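Local coordinates for monosaccharide ABC transporter substrate-binding protein, CUT2 family (Bradyrhizobium sp., PDB 4YHS) that probably binds a monosaccharide or related small solute outside the cytoplasmic membrane and delivers it to an ABC importer of the CUT2 family, at residues 24-29 with 302-307; 64-67 with 72-75; 162-167 with 197-202; 172-177 with 329-334; 281-286 with 338-343. One frame throughout, in Å; residues are numbered along the deposited sequence.

How the contacts relate
The five contacts spread over a two-lobed periplasmic binding protein fold. Contacts 1 and 2 lie in one lobe, centres about 17 Å apart; Gln302 packs against Tyr72. Contact 2 is local along the chain and nested, like contact 3, within the long loop that contact 1 closes. Contacts 3 and 4 share helix 164-178, centres about 18 Å apart; contacts 4 and 5 touch through Ile286. Contacts 2 and 3 each come near the bound bis-tris, which probably marks the ligand cleft. Contact 1 brings the N-terminal segment onto helix 299-314, contact 4 joins helix 164-178 to strand 322-331, and contact 5 packs the loop after that strand, where Asn342 meets Tyr29, on helix 280-287.

Contact 1 (24-29 with 302-307); sequences AEWYPY and QGRIAV
Trp26 and Arg304 make a buried cation-pi stack that fastens the N-terminal segment, just before strand 29-35, onto helix 299-314. The guanidinium of Arg304 lies nearly flat over the indole, its centre 4.1 Å from that of the ring and the two planes inclined at 21°. CD1 of Trp26 sits beneath the arginine head, with Arg304 NH1 3.4 Å from it, while the CD methylene carries the arginine over the five-membered ring. The two side chains slide past each other in opposite directions, and the arginine, extended from CG to NE, is long enough to span the gap between backbones whose nearest CA atoms, those of Trp26 and Arg304, are 9.4 Å apart. Trp26 has CG set between its backbone N and carbonyl carbon (chi1 67°), which turns the indole toward the helix; CB of Tyr27 covers its opposite face. At the benzene end, CH2 of Trp26 reaches CG1 of Ile305 at 4.3 Å, an apolar touch that suits a branched aliphatic residue. Polar edges are served from a second helix: Glu83 of helix 71-87 accepts from Trp26 NE1 and forms a salt bridge with Arg304 NH1, which helps to fix the rotation of both flat groups. With an alanine here instead of Trp26, the guanidinium would probably lose its stacking surface and Glu83 the indole N-H. The result is a cation-pi stack whose two partners share one carboxylate, joining the loop before strand 29-35 to helix 299-314 within the periplasmic binding protein fold.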
# COMPACT_ATOMS: atom_id res chain seq x y z
N ALA A 24 -20.40 -0.02 12.72
CA ALA A 24 -19.05 -0.17 13.25
C ALA A 24 -18.05 0.86 12.69
O ALA A 24 -18.05 1.17 11.51
CB ALA A 24 -18.54 -1.57 12.95
N GLU A 25 -17.22 1.38 13.58
CA GLU A 25 -16.10 2.24 13.19
C GLU A 25 -15.01 1.38 12.60
O GLU A 25 -15.05 0.15 12.69
CB GLU A 25 -15.57 3.01 14.39
CG GLU A 25 -16.61 3.90 15.08
CD GLU A 25 -16.72 5.26 14.42
OE1 GLU A 25 -16.43 5.37 13.21
OE2 GLU A 25 -17.08 6.24 15.12
N TRP A 26 -14.03 2.02 11.99
CA TRP A 26 -12.95 1.33 11.34
C TRP A 26 -11.99 0.73 12.35
O TRP A 26 -11.31 -0.27 12.06
CB TRP A 26 -12.20 2.27 10.40
CG TRP A 26 -11.44 3.39 11.07
CD1 TRP A 26 -11.88 4.67 11.32
CD2 TRP A 26 -10.09 3.35 11.55
NE1 TRP A 26 -10.90 5.41 11.93
CE2 TRP A 26 -9.79 4.62 12.08
CE3 TRP A 26 -9.10 2.35 11.60
CZ2 TRP A 26 -8.54 4.94 12.62
CZ3 TRP A 26 -7.87 2.65 12.16
CH2 TRP A 26 -7.60 3.95 12.66
N TYR A 27 -11.96 1.33 13.54
CA TYR A 27 -11.08 0.91 14.61
C TYR A 27 -11.82 0.03 15.65
O TYR A 27 -13.05 0.07 15.72
CB TYR A 27 -10.48 2.14 15.29
CG TYR A 27 -11.50 3.09 15.85
CD1 TYR A 27 -12.03 4.10 15.07
CD2 TYR A 27 -11.94 2.98 17.18
CE1 TYR A 27 -12.95 4.99 15.58
CE2 TYR A 27 -12.86 3.86 17.70
CZ TYR A 27 -13.37 4.87 16.89
OH TYR A 27 -14.29 5.77 17.40
N PRO A 28 -11.09 -0.73 16.49
CA PRO A 28 -9.63 -0.91 16.44
C PRO A 28 -9.20 -1.71 15.23
O PRO A 28 -10.00 -2.51 14.72
CB PRO A 28 -9.33 -1.66 17.75
CG PRO A 28 -10.63 -2.30 18.13
CD PRO A 28 -11.66 -1.34 17.70
N TYR A 29 -7.99 -1.48 14.75
CA TYR A 29 -7.55 -2.10 13.50
C TYR A 29 -6.25 -2.85 13.75
O TYR A 29 -5.35 -2.35 14.42
CB TYR A 29 -7.37 -1.04 12.41
CG TYR A 29 -7.52 -1.55 10.99
CD1 TYR A 29 -8.77 -1.66 10.41
CD2 TYR A 29 -6.42 -1.91 10.21
CE1 TYR A 29 -8.95 -2.14 9.14
CE2 TYR A 29 -6.60 -2.37 8.90
CZ TYR A 29 -7.88 -2.48 8.38
OH TYR A 29 -8.13 -2.96 7.11
N GLN A 302 -3.88 3.64 6.33
CA GLN A 302 -2.63 4.38 6.39
C GLN A 302 -2.90 5.88 6.42
O GLN A 302 -2.31 6.60 7.23
CB GLN A 302 -1.72 4.01 5.23
CG GLN A 302 -1.16 2.61 5.38
CD GLN A 302 -0.35 2.18 4.18
OE1 GLN A 302 0.58 2.88 3.76
NE2 GLN A 302 -0.71 1.04 3.59
N GLY A 303 -3.83 6.35 5.59
CA GLY A 303 -4.25 7.74 5.62
C GLY A 303 -4.87 8.14 6.95
O GLY A 303 -4.47 9.17 7.54
N ARG A 304 -5.83 7.37 7.44
CA ARG A 304 -6.44 7.66 8.76
C ARG A 304 -5.41 7.72 9.91
O ARG A 304 -5.49 8.59 10.75
CB ARG A 304 -7.49 6.61 9.13
CG ARG A 304 -8.68 6.46 8.18
CD ARG A 304 -9.74 5.58 8.82
NE ARG A 304 -10.97 5.41 8.01
CZ ARG A 304 -12.06 6.17 8.13
NH1 ARG A 304 -12.08 7.18 9.00
NH2 ARG A 304 -13.15 5.91 7.39
N ILE A 305 -4.49 6.74 9.97
CA ILE A 305 -3.50 6.69 11.03
C ILE A 305 -2.60 7.93 11.01
O ILE A 305 -2.28 8.46 12.06
CB ILE A 305 -2.64 5.40 10.94
CG1 ILE A 305 -3.49 4.23 11.44
CG2 ILE A 305 -1.35 5.51 11.80
CD1 ILE A 305 -2.90 2.89 11.21
N ALA A 306 -2.20 8.38 9.82
CA ALA A 306 -1.38 9.60 9.72
C ALA A 306 -2.06 10.81 10.35
O ALA A 306 -1.43 11.60 11.04
CB ALA A 306 -1.07 9.90 8.26
N VAL A 307 -3.36 10.95 10.10
CA VAL A 307 -4.11 12.04 10.69
C VAL A 307 -4.16 11.88 12.20
O VAL A 307 -3.89 12.84 12.94
CB VAL A 307 -5.53 12.13 10.12
CG1 VAL A 307 -6.42 13.13 10.91
CG2 VAL A 307 -5.48 12.52 8.65

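Contact 2 (64-67 with 72-75); sequences SFPH and YWLG
Trp73 turns its CG anti to the carbonyl carbon, beside the backbone N (chi1 -73°), a rotamer that projects its indole from the first turn of helix 71-87 toward the end of strand 60-65. His67 has CG between its own N and carbonyl carbon (chi1 65°), which swings the imidazole across the pyrrole end of that indole. Three residues then wrap the tryptophan. Phe65 presents a face to the edge of its six-membered ring: the pair is T-shaped, with centroids 5.0 Å apart and planes at 72°, and CE3 of Trp73 stands over the phenyl centre. The same phenyl passes close to the helix backbone, Phe65 CE2 being 3.3 Å from Trp73 O. Pro66 lies over one indole face, its CD 3.7 Å from the six-membered centroid in a CH-pi contact; the compact, rigid pyrrolidine offers CG and CD to the ring face. Tyr72 CD1 approaches the opposite face. The imidazole comes at an oblique tilt, neither stacked nor T-shaped, with His67 CE1 3.4 Å from Trp73 CD1. ND1 of His67 accepts from the backbone N of Lys69, which helps to hold the ring in that pose within the short loop. The side chain of Trp73 is also about 4 Å from a bound bis-tris molecule, consistent with a place beside the ligand pocket. All of this lies at the strand-to-helix connection of the beta-alpha-beta unit formed by strand 60-65, helix 71-87 and strand 90-95, where Phe65 also packs on Leu93, and Tyr99 touches Pro66 and Trp73, its ring meeting that of His67.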
# COMPACT_ATOMS: atom_id res chain seq x y z
N SER A 64 0.19 16.70 1.74
CA SER A 64 0.86 16.78 0.43
C SER A 64 0.98 15.41 -0.23
O SER A 64 1.61 14.49 0.32
CB SER A 64 2.24 17.42 0.62
OG SER A 64 3.06 17.32 -0.53
N PHE A 65 0.31 15.26 -1.36
CA PHE A 65 0.25 14.01 -2.11
C PHE A 65 1.13 14.10 -3.34
O PHE A 65 1.35 15.20 -3.87
CB PHE A 65 -1.18 13.72 -2.57
CG PHE A 65 -2.01 12.90 -1.60
CD1 PHE A 65 -1.74 12.86 -0.26
CD2 PHE A 65 -3.11 12.18 -2.08
CE1 PHE A 65 -2.56 12.08 0.60
CE2 PHE A 65 -3.90 11.43 -1.26
CZ PHE A 65 -3.65 11.37 0.06
N PRO A 66 1.67 12.96 -3.80
CA PRO A 66 2.45 12.96 -5.04
C PRO A 66 1.60 13.29 -6.27
O PRO A 66 2.10 13.89 -7.23
CB PRO A 66 2.98 11.52 -5.11
CG PRO A 66 1.98 10.72 -4.32
CD PRO A 66 1.52 11.62 -3.22
N HIS A 67 0.32 12.90 -6.22
CA HIS A 67 -0.61 13.02 -7.34
C HIS A 67 -1.97 12.50 -6.87
O HIS A 67 -2.10 12.02 -5.73
CB HIS A 67 -0.12 12.24 -8.57
CG HIS A 67 -0.05 10.75 -8.38
ND1 HIS A 67 -1.17 9.95 -8.30
CD2 HIS A 67 1.01 9.92 -8.25
CE1 HIS A 67 -0.80 8.69 -8.14
NE2 HIS A 67 0.52 8.65 -8.12
N TYR A 72 -5.36 4.04 -5.84
CA TYR A 72 -4.57 3.90 -4.64
C TYR A 72 -4.54 5.22 -3.87
O TYR A 72 -4.91 5.27 -2.70
CB TYR A 72 -3.14 3.44 -4.96
CG TYR A 72 -2.36 3.12 -3.69
CD1 TYR A 72 -1.68 4.11 -2.97
CD2 TYR A 72 -2.32 1.82 -3.20
CE1 TYR A 72 -1.00 3.81 -1.79
CE2 TYR A 72 -1.62 1.50 -2.05
CZ TYR A 72 -0.95 2.50 -1.35
OH TYR A 72 -0.26 2.21 -0.19
N TRP A 73 -4.10 6.30 -4.51
CA TRP A 73 -4.03 7.59 -3.82
C TRP A 73 -5.42 8.18 -3.58
O TRP A 73 -5.61 8.91 -2.61
CB TRP A 73 -3.07 8.55 -4.57
CG TRP A 73 -1.68 8.05 -4.31
CD1 TRP A 73 -0.95 7.18 -5.07
CD2 TRP A 73 -0.89 8.31 -3.14
NE1 TRP A 73 0.25 6.91 -4.46
CE2 TRP A 73 0.32 7.60 -3.28
CE3 TRP A 73 -1.07 9.09 -2.00
CZ2 TRP A 73 1.32 7.64 -2.32
CZ3 TRP A 73 -0.05 9.12 -1.04
CH2 TRP A 73 1.12 8.42 -1.21
N LEU A 74 -6.41 7.82 -4.39
CA LEU A 74 -7.79 8.17 -4.05
C LEU A 74 -8.20 7.50 -2.73
O LEU A 74 -8.87 8.09 -1.90
CB LEU A 74 -8.73 7.77 -5.19
CG LEU A 74 -10.17 8.28 -5.16
CD1 LEU A 74 -10.19 9.81 -5.26
CD2 LEU A 74 -10.97 7.64 -6.32
N GLY A 75 -7.80 6.26 -2.54
CA GLY A 75 -8.02 5.58 -1.27
C GLY A 75 -7.34 6.26 -0.08
O GLY A 75 -7.94 6.44 0.99

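Contact 3 (162-167 with 197-202); sequences VSFYTM and AGWVEA
Aromatic contact comes first: the side chains of Phe164 and Trp199 run alongside each other in the same direction, with ring centroids 5.4 Å apart and planes inclined at 57°, an oblique pairing that is neither stacked nor T-shaped. CE3 of Trp199 lies over one face of the phenyl, toward its rim, and CB of Trp199 makes an off-centre CH-pi approach to the same ring, 3.6 Å from Phe164 CD2. Trp199 has CG between its backbone N and carbonyl carbon (chi1 65°), which turns the indole across its own helix, where Val200 CG2 covers one of its faces. Aliphatic packing is supplied by the small CB of Ala202, which sits 4.2 Å from Phe164 CB, letting the backbones approach closely. The CA atoms of Tyr165 and Ala202 are 4.5 Å apart. Two helices of the periplasmic binding protein fold, 164-178 and 198-211, thus meet at their N-terminal ends, and the phenyl of Phe164 also comes about 3 Å from the bound bis-tris. With a serine in place of Phe164, a gap is likely to open beside Trp199 and that ligand to lose a wall. Across the two segments the polar approach is a CA-H...O contact, Tyr165 CA pointing its hydrogen at Ala202 O, 3.3 Å away; within 162-167, Ser163 OG caps the helix by accepting from Tyr165 N at 3.0 Å. Farther along, Tyr165 OH bonds to Asp209 of helix 198-211.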
# COMPACT_ATOMS: atom_id res chain seq x y z
N VAL A 162 3.61 0.71 5.07
CA VAL A 162 3.94 -0.72 5.09
C VAL A 162 5.17 -0.99 4.23
O VAL A 162 5.66 -0.08 3.56
CB VAL A 162 2.76 -1.60 4.60
CG1 VAL A 162 1.49 -1.21 5.34
CG2 VAL A 162 2.56 -1.46 3.08
N SER A 163 5.66 -2.24 4.30
CA SER A 163 6.78 -2.71 3.46
C SER A 163 6.33 -3.60 2.33
O SER A 163 5.51 -4.51 2.56
CB SER A 163 7.78 -3.49 4.32
OG SER A 163 8.81 -4.07 3.52
N PHE A 164 6.86 -3.37 1.11
CA PHE A 164 6.55 -4.23 -0.03
C PHE A 164 7.22 -5.60 0.15
O PHE A 164 6.81 -6.54 -0.49
CB PHE A 164 6.96 -3.57 -1.35
CG PHE A 164 5.79 -2.94 -2.09
CD1 PHE A 164 4.88 -3.73 -2.75
CD2 PHE A 164 5.62 -1.57 -2.08
CE1 PHE A 164 3.80 -3.16 -3.41
CE2 PHE A 164 4.55 -1.00 -2.74
CZ PHE A 164 3.64 -1.79 -3.40
N TYR A 165 8.22 -5.71 1.04
CA TYR A 165 8.76 -7.03 1.36
C TYR A 165 7.62 -7.89 1.92
O TYR A 165 7.39 -9.03 1.51
CB TYR A 165 9.90 -6.96 2.37
CG TYR A 165 10.44 -8.32 2.76
CD1 TYR A 165 9.86 -9.06 3.79
CD2 TYR A 165 11.51 -8.89 2.09
CE1 TYR A 165 10.34 -10.30 4.13
CE2 TYR A 165 11.98 -10.14 2.42
CZ TYR A 165 11.40 -10.83 3.45
OH TYR A 165 11.87 -12.06 3.80
N THR A 166 6.88 -7.29 2.85
CA THR A 166 5.77 -7.99 3.52
C THR A 166 4.62 -8.28 2.56
O THR A 166 3.98 -9.34 2.65
CB THR A 166 5.24 -7.17 4.73
OG1 THR A 166 6.34 -6.75 5.53
CG2 THR A 166 4.24 -8.00 5.58
N MSE A 167 4.31 -7.35 1.66
CA MSE A 167 3.33 -7.66 0.62
C MSE A 167 3.70 -8.89 -0.21
O MSE A 167 2.84 -9.75 -0.49
CB MSE A 167 3.15 -6.47 -0.32
CG MSE A 167 2.68 -5.20 0.37
SE MSE A 167 0.80 -5.32 0.89
CE MSE A 167 0.05 -4.72 -0.83
N ALA A 197 13.53 -1.60 -9.55
CA ALA A 197 12.73 -0.67 -8.76
C ALA A 197 12.73 -1.15 -7.30
O ALA A 197 12.64 -2.34 -7.04
CB ALA A 197 11.31 -0.55 -9.30
N GLY A 198 12.83 -0.22 -6.34
CA GLY A 198 12.89 -0.60 -4.94
C GLY A 198 11.73 -1.49 -4.51
O GLY A 198 11.94 -2.56 -3.93
N TRP A 199 10.51 -1.06 -4.81
CA TRP A 199 9.33 -1.79 -4.37
C TRP A 199 9.26 -3.19 -4.97
O TRP A 199 8.84 -4.15 -4.32
CB TRP A 199 8.04 -1.00 -4.70
CG TRP A 199 7.71 -0.78 -6.19
CD1 TRP A 199 8.28 0.13 -7.03
CD2 TRP A 199 6.72 -1.48 -6.96
NE1 TRP A 199 7.71 0.04 -8.28
CE2 TRP A 199 6.75 -0.94 -8.26
CE3 TRP A 199 5.82 -2.50 -6.67
CZ2 TRP A 199 5.91 -1.40 -9.26
CZ3 TRP A 199 5.00 -2.95 -7.67
CH2 TRP A 199 5.04 -2.40 -8.94
N VAL A 200 9.65 -3.30 -6.23
CA VAL A 200 9.66 -4.56 -6.95
C VAL A 200 10.66 -5.55 -6.34
O VAL A 200 10.34 -6.73 -6.12
CB VAL A 200 10.01 -4.34 -8.45
CG1 VAL A 200 10.23 -5.63 -9.15
CG2 VAL A 200 8.92 -3.53 -9.11
N GLU A 201 11.89 -5.08 -6.14
CA GLU A 201 12.94 -5.94 -5.63
C GLU A 201 12.61 -6.38 -4.19
O GLU A 201 12.93 -7.50 -3.79
CB GLU A 201 14.28 -5.24 -5.71
CG GLU A 201 14.65 -4.90 -7.15
CD GLU A 201 14.91 -6.15 -8.03
OE1 GLU A 201 15.17 -7.23 -7.47
OE2 GLU A 201 14.85 -6.05 -9.28
N ALA A 202 11.95 -5.51 -3.42
CA ALA A 202 11.51 -5.90 -2.06
C ALA A 202 10.40 -6.96 -2.10
O ALA A 202 10.45 -7.94 -1.38
CB ALA A 202 11.03 -4.68 -1.28

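Contact 4 (172-177 with 329-334); sequences GSYLAK and VVDSAN
Tyr174 reaches from helix 164-178 to strand 322-331, meeting Val329 along its ring and Asp331 at its end. Its CB, the first atom across, is 4.2 Å from Val329 CG2. CG stands anti to the backbone N (chi1 -175°), directing the ring outward from the helix and over the valine. CD1 makes the closest apolar touch, 3.5 Å from Val329 CG1, and CE1 continues along the same methyl. That methyl lies over one ring face, 3.8 Å from the centroid, as a CH-pi contact; a beta-branched valine is well suited to a strand position that must offer a compact apolar surface. CE1 and CZ then pass near the carboxylate, which lies at the ring's edge. The hydroxyl finishes the run: Tyr174 OH donates to Asp331 OD2 at 2.7 Å, using the anti lone pair of that oxygen, while ring and carboxylate planes stand 64° apart. The other carboxylate oxygen, Asp331 OD1, takes weak bonds from the backbone N atoms of Ala333 and Asn334, the pattern of an Asx turn just after Val330. Asn334 answers with its amide: OD1 accepts from Asp331 N at 2.9 Å, and ND2 donates to Val329 O at 3.0 Å, so the chain folds back on itself around the aspartate. Outside the pair, Met292, Ala293 and Leu274 also pack on the tyrosine. The chemistry implies a division of labour in which one oxygen of Asp331 grips the helix and the other shapes the turn, and the short phenol bond would probably help stabilise the carboxylate's negative charge.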
# COMPACT_ATOMS: atom_id res chain seq x y z
N GLY A 172 3.37 -14.96 -1.06
CA GLY A 172 4.09 -16.21 -1.15
C GLY A 172 3.64 -17.23 -0.12
O GLY A 172 3.46 -18.41 -0.43
N SER A 173 3.44 -16.79 1.12
CA SER A 173 3.06 -17.71 2.22
C SER A 173 1.71 -18.32 2.00
O SER A 173 1.49 -19.48 2.30
CB SER A 173 3.06 -16.98 3.57
OG SER A 173 4.38 -16.68 3.96
N TYR A 174 0.79 -17.49 1.49
CA TYR A 174 -0.53 -17.95 1.03
C TYR A 174 -0.41 -19.15 0.08
O TYR A 174 -1.10 -20.18 0.22
CB TYR A 174 -1.26 -16.79 0.34
CG TYR A 174 -2.69 -17.08 -0.09
CD1 TYR A 174 -3.75 -16.96 0.82
CD2 TYR A 174 -2.99 -17.45 -1.39
CE1 TYR A 174 -5.08 -17.21 0.42
CE2 TYR A 174 -4.29 -17.69 -1.79
CZ TYR A 174 -5.33 -17.57 -0.87
OH TYR A 174 -6.62 -17.82 -1.31
N LEU A 175 0.45 -19.04 -0.91
CA LEU A 175 0.63 -20.16 -1.84
C LEU A 175 1.36 -21.32 -1.18
O LEU A 175 0.99 -22.47 -1.35
CB LEU A 175 1.38 -19.70 -3.09
CG LEU A 175 0.58 -18.82 -4.03
CD1 LEU A 175 1.46 -18.39 -5.15
CD2 LEU A 175 -0.66 -19.56 -4.59
N ALA A 176 2.41 -21.01 -0.43
CA ALA A 176 3.20 -22.07 0.19
C ALA A 176 2.35 -22.94 1.15
O ALA A 176 2.59 -24.14 1.25
CB ALA A 176 4.37 -21.46 0.93
N LYS A 177 1.37 -22.34 1.83
CA LYS A 177 0.49 -23.10 2.72
C LYS A 177 -0.37 -24.08 1.94
O LYS A 177 -0.63 -25.20 2.40
CB LYS A 177 -0.40 -22.15 3.54
CG LYS A 177 0.28 -21.46 4.74
CD LYS A 177 -0.56 -20.28 5.19
CE LYS A 177 -0.20 -19.83 6.60
NZ LYS A 177 0.72 -18.66 6.60
N VAL A 329 -4.23 -11.37 3.30
CA VAL A 329 -4.51 -11.75 1.93
C VAL A 329 -6.03 -11.82 1.78
O VAL A 329 -6.71 -12.48 2.55
CB VAL A 329 -3.86 -13.09 1.57
CG1 VAL A 329 -4.32 -13.56 0.22
CG2 VAL A 329 -2.32 -12.96 1.62
N VAL A 330 -6.54 -11.14 0.75
CA VAL A 330 -7.93 -11.18 0.39
C VAL A 330 -8.22 -12.23 -0.70
O VAL A 330 -7.55 -12.24 -1.75
CB VAL A 330 -8.37 -9.80 -0.09
CG1 VAL A 330 -9.82 -9.81 -0.55
CG2 VAL A 330 -8.17 -8.79 1.04
N ASP A 331 -9.26 -13.04 -0.47
CA ASP A 331 -9.68 -14.06 -1.44
C ASP A 331 -11.18 -14.24 -1.35
O ASP A 331 -11.85 -13.48 -0.66
CB ASP A 331 -8.96 -15.39 -1.22
CG ASP A 331 -9.25 -16.04 0.11
OD1 ASP A 331 -10.19 -15.66 0.84
OD2 ASP A 331 -8.50 -17.00 0.41
N SER A 332 -11.72 -15.24 -2.03
CA SER A 332 -13.19 -15.38 -2.05
C SER A 332 -13.75 -15.59 -0.66
O SER A 332 -14.89 -15.17 -0.38
CB SER A 332 -13.62 -16.56 -2.93
OG SER A 332 -13.30 -16.29 -4.27
N ALA A 333 -13.00 -16.27 0.21
CA ALA A 333 -13.52 -16.64 1.53
C ALA A 333 -13.59 -15.47 2.53
O ALA A 333 -14.32 -15.58 3.52
CB ALA A 333 -12.69 -17.78 2.12
N ASN A 334 -12.87 -14.37 2.30
CA ASN A 334 -12.96 -13.26 3.25
C ASN A 334 -13.28 -11.91 2.61
O ASN A 334 -13.47 -10.93 3.33
CB ASN A 334 -11.67 -13.14 4.10
CG ASN A 334 -10.45 -12.73 3.30
OD1 ASN A 334 -10.52 -12.58 2.09
ND2 ASN A 334 -9.33 -12.48 4.00

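Contact 5 (281-286 with 338-343); sequences GVYEGI and VPQANI
Helix 280-287 faces the turns of loop 338-343 across a wide gap, the nearest CA atoms, those of Tyr283 and Gln340, being 9.1 Å apart, so long side chains must bridge it. In this periplasmic binding protein fold the loop follows strand 322-331 and is laid over the helix, with Tyr283 as the bridging residue. Tyr283 keeps CG anti to its backbone N (chi1 -172°), which sends the ring straight off the helix toward the loop. Gln340 crosses the ring obliquely, amide and ring planes 61° apart, and its extended chain brings OE1 3.6 Å from Tyr283 CE2 while its CB lies 3.7 Å from Tyr283 OH. These are van der Waals touches; the amide's polar duty is elsewhere, since NE2 donates to Pro345 O. On the same side of the ring plane as OE1, Ile343 crosses at about a right angle and places CD1 3.9 Å from Tyr283 CE1, a flexible methyl end that meets the ring obliquely. Ile343 is also packed against Phe328 and Ala296, which ties the loop to the sheet behind it, and Leu344 and Ile335 help to enclose the tyrosine. A tyrosine suits the place because it offers apolar carbons along its length and a polar end where the loop backbone is near. A backbone bond from Ile343 N to Gln340 O, 2.8 Å long, keeps the two partners of the ring together in the turn. One water in the plane of the phenol completes the bridge: it accepts from Tyr283 OH at 2.6 Å and donates to Val338 O at 2.7 Å.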
# COMPACT_ATOMS: atom_id res chain seq x y z
N GLY A 281 -9.44 -3.24 -9.96
CA GLY A 281 -9.53 -4.30 -10.95
C GLY A 281 -9.25 -5.67 -10.34
O GLY A 281 -9.93 -6.65 -10.62
N VAL A 282 -8.25 -5.74 -9.46
CA VAL A 282 -7.97 -6.99 -8.77
C VAL A 282 -9.12 -7.38 -7.83
O VAL A 282 -9.57 -8.53 -7.79
CB VAL A 282 -6.65 -6.90 -7.99
CG1 VAL A 282 -6.46 -8.14 -7.05
CG2 VAL A 282 -5.48 -6.78 -8.97
N TYR A 283 -9.67 -6.39 -7.13
CA TYR A 283 -10.80 -6.60 -6.21
C TYR A 283 -11.99 -7.18 -6.98
O TYR A 283 -12.59 -8.17 -6.56
CB TYR A 283 -11.14 -5.26 -5.54
CG TYR A 283 -12.16 -5.29 -4.42
CD1 TYR A 283 -11.79 -5.54 -3.11
CD2 TYR A 283 -13.49 -5.06 -4.68
CE1 TYR A 283 -12.74 -5.56 -2.09
CE2 TYR A 283 -14.43 -5.07 -3.68
CZ TYR A 283 -14.04 -5.30 -2.38
OH TYR A 283 -15.02 -5.33 -1.41
N GLU A 284 -12.33 -6.59 -8.11
CA GLU A 284 -13.49 -7.04 -8.86
C GLU A 284 -13.24 -8.46 -9.36
O GLU A 284 -14.12 -9.31 -9.35
CB GLU A 284 -13.80 -6.09 -10.01
CG GLU A 284 -14.89 -6.56 -10.93
CD GLU A 284 -16.29 -6.62 -10.26
OE1 GLU A 284 -16.48 -6.09 -9.15
OE2 GLU A 284 -17.20 -7.21 -10.87
N GLY A 285 -12.00 -8.71 -9.77
CA GLY A 285 -11.59 -10.02 -10.22
C GLY A 285 -11.79 -11.10 -9.16
O GLY A 285 -12.24 -12.19 -9.48
N ILE A 286 -11.46 -10.81 -7.91
CA ILE A 286 -11.63 -11.75 -6.79
C ILE A 286 -13.10 -11.98 -6.59
O ILE A 286 -13.55 -13.13 -6.50
CB ILE A 286 -10.94 -11.23 -5.48
CG1 ILE A 286 -9.42 -11.17 -5.68
CG2 ILE A 286 -11.28 -12.14 -4.27
CD1 ILE A 286 -8.61 -10.47 -4.62
N VAL A 338 -14.73 -7.99 4.81
CA VAL A 338 -13.98 -6.75 4.97
C VAL A 338 -14.71 -5.57 4.33
O VAL A 338 -15.13 -5.66 3.17
CB VAL A 338 -12.57 -6.86 4.31
CG1 VAL A 338 -11.80 -5.55 4.44
CG2 VAL A 338 -11.79 -8.02 4.94
N PRO A 339 -14.91 -4.48 5.09
CA PRO A 339 -15.50 -3.32 4.40
C PRO A 339 -14.55 -2.87 3.31
O PRO A 339 -13.36 -2.67 3.60
CB PRO A 339 -15.60 -2.23 5.51
CG PRO A 339 -15.55 -3.00 6.79
CD PRO A 339 -14.61 -4.18 6.50
N GLN A 340 -15.06 -2.73 2.08
CA GLN A 340 -14.24 -2.19 0.98
C GLN A 340 -13.49 -0.93 1.37
O GLN A 340 -12.30 -0.78 1.02
CB GLN A 340 -15.12 -1.87 -0.23
CG GLN A 340 -14.34 -1.31 -1.40
CD GLN A 340 -15.20 -1.12 -2.63
OE1 GLN A 340 -16.08 -1.94 -2.91
NE2 GLN A 340 -14.96 -0.04 -3.36
N ALA A 341 -14.19 -0.03 2.08
CA ALA A 341 -13.64 1.28 2.42
C ALA A 341 -12.47 1.26 3.39
O ALA A 341 -11.89 2.32 3.64
CB ALA A 341 -14.72 2.20 2.95
N ASN A 342 -12.09 0.08 3.89
CA ASN A 342 -10.82 0.01 4.64
C ASN A 342 -9.62 -0.25 3.70
O ASN A 342 -8.46 -0.02 4.08
CB ASN A 342 -10.87 -1.07 5.70
CG ASN A 342 -11.83 -0.73 6.81
OD1 ASN A 342 -12.23 0.44 6.95
ND2 ASN A 342 -12.21 -1.73 7.59
N ILE A 343 -9.90 -0.75 2.49
CA ILE A 343 -8.80 -1.25 1.64
C ILE A 343 -8.79 -0.69 0.24
O ILE A 343 -7.82 -0.90 -0.47
CB ILE A 343 -8.78 -2.81 1.53
CG1 ILE A 343 -10.08 -3.38 0.94
CG2 ILE A 343 -8.53 -3.42 2.92
CD1 ILE A 343 -9.98 -4.87 0.62
O HOH W 1 -13.93 -6.22 0.83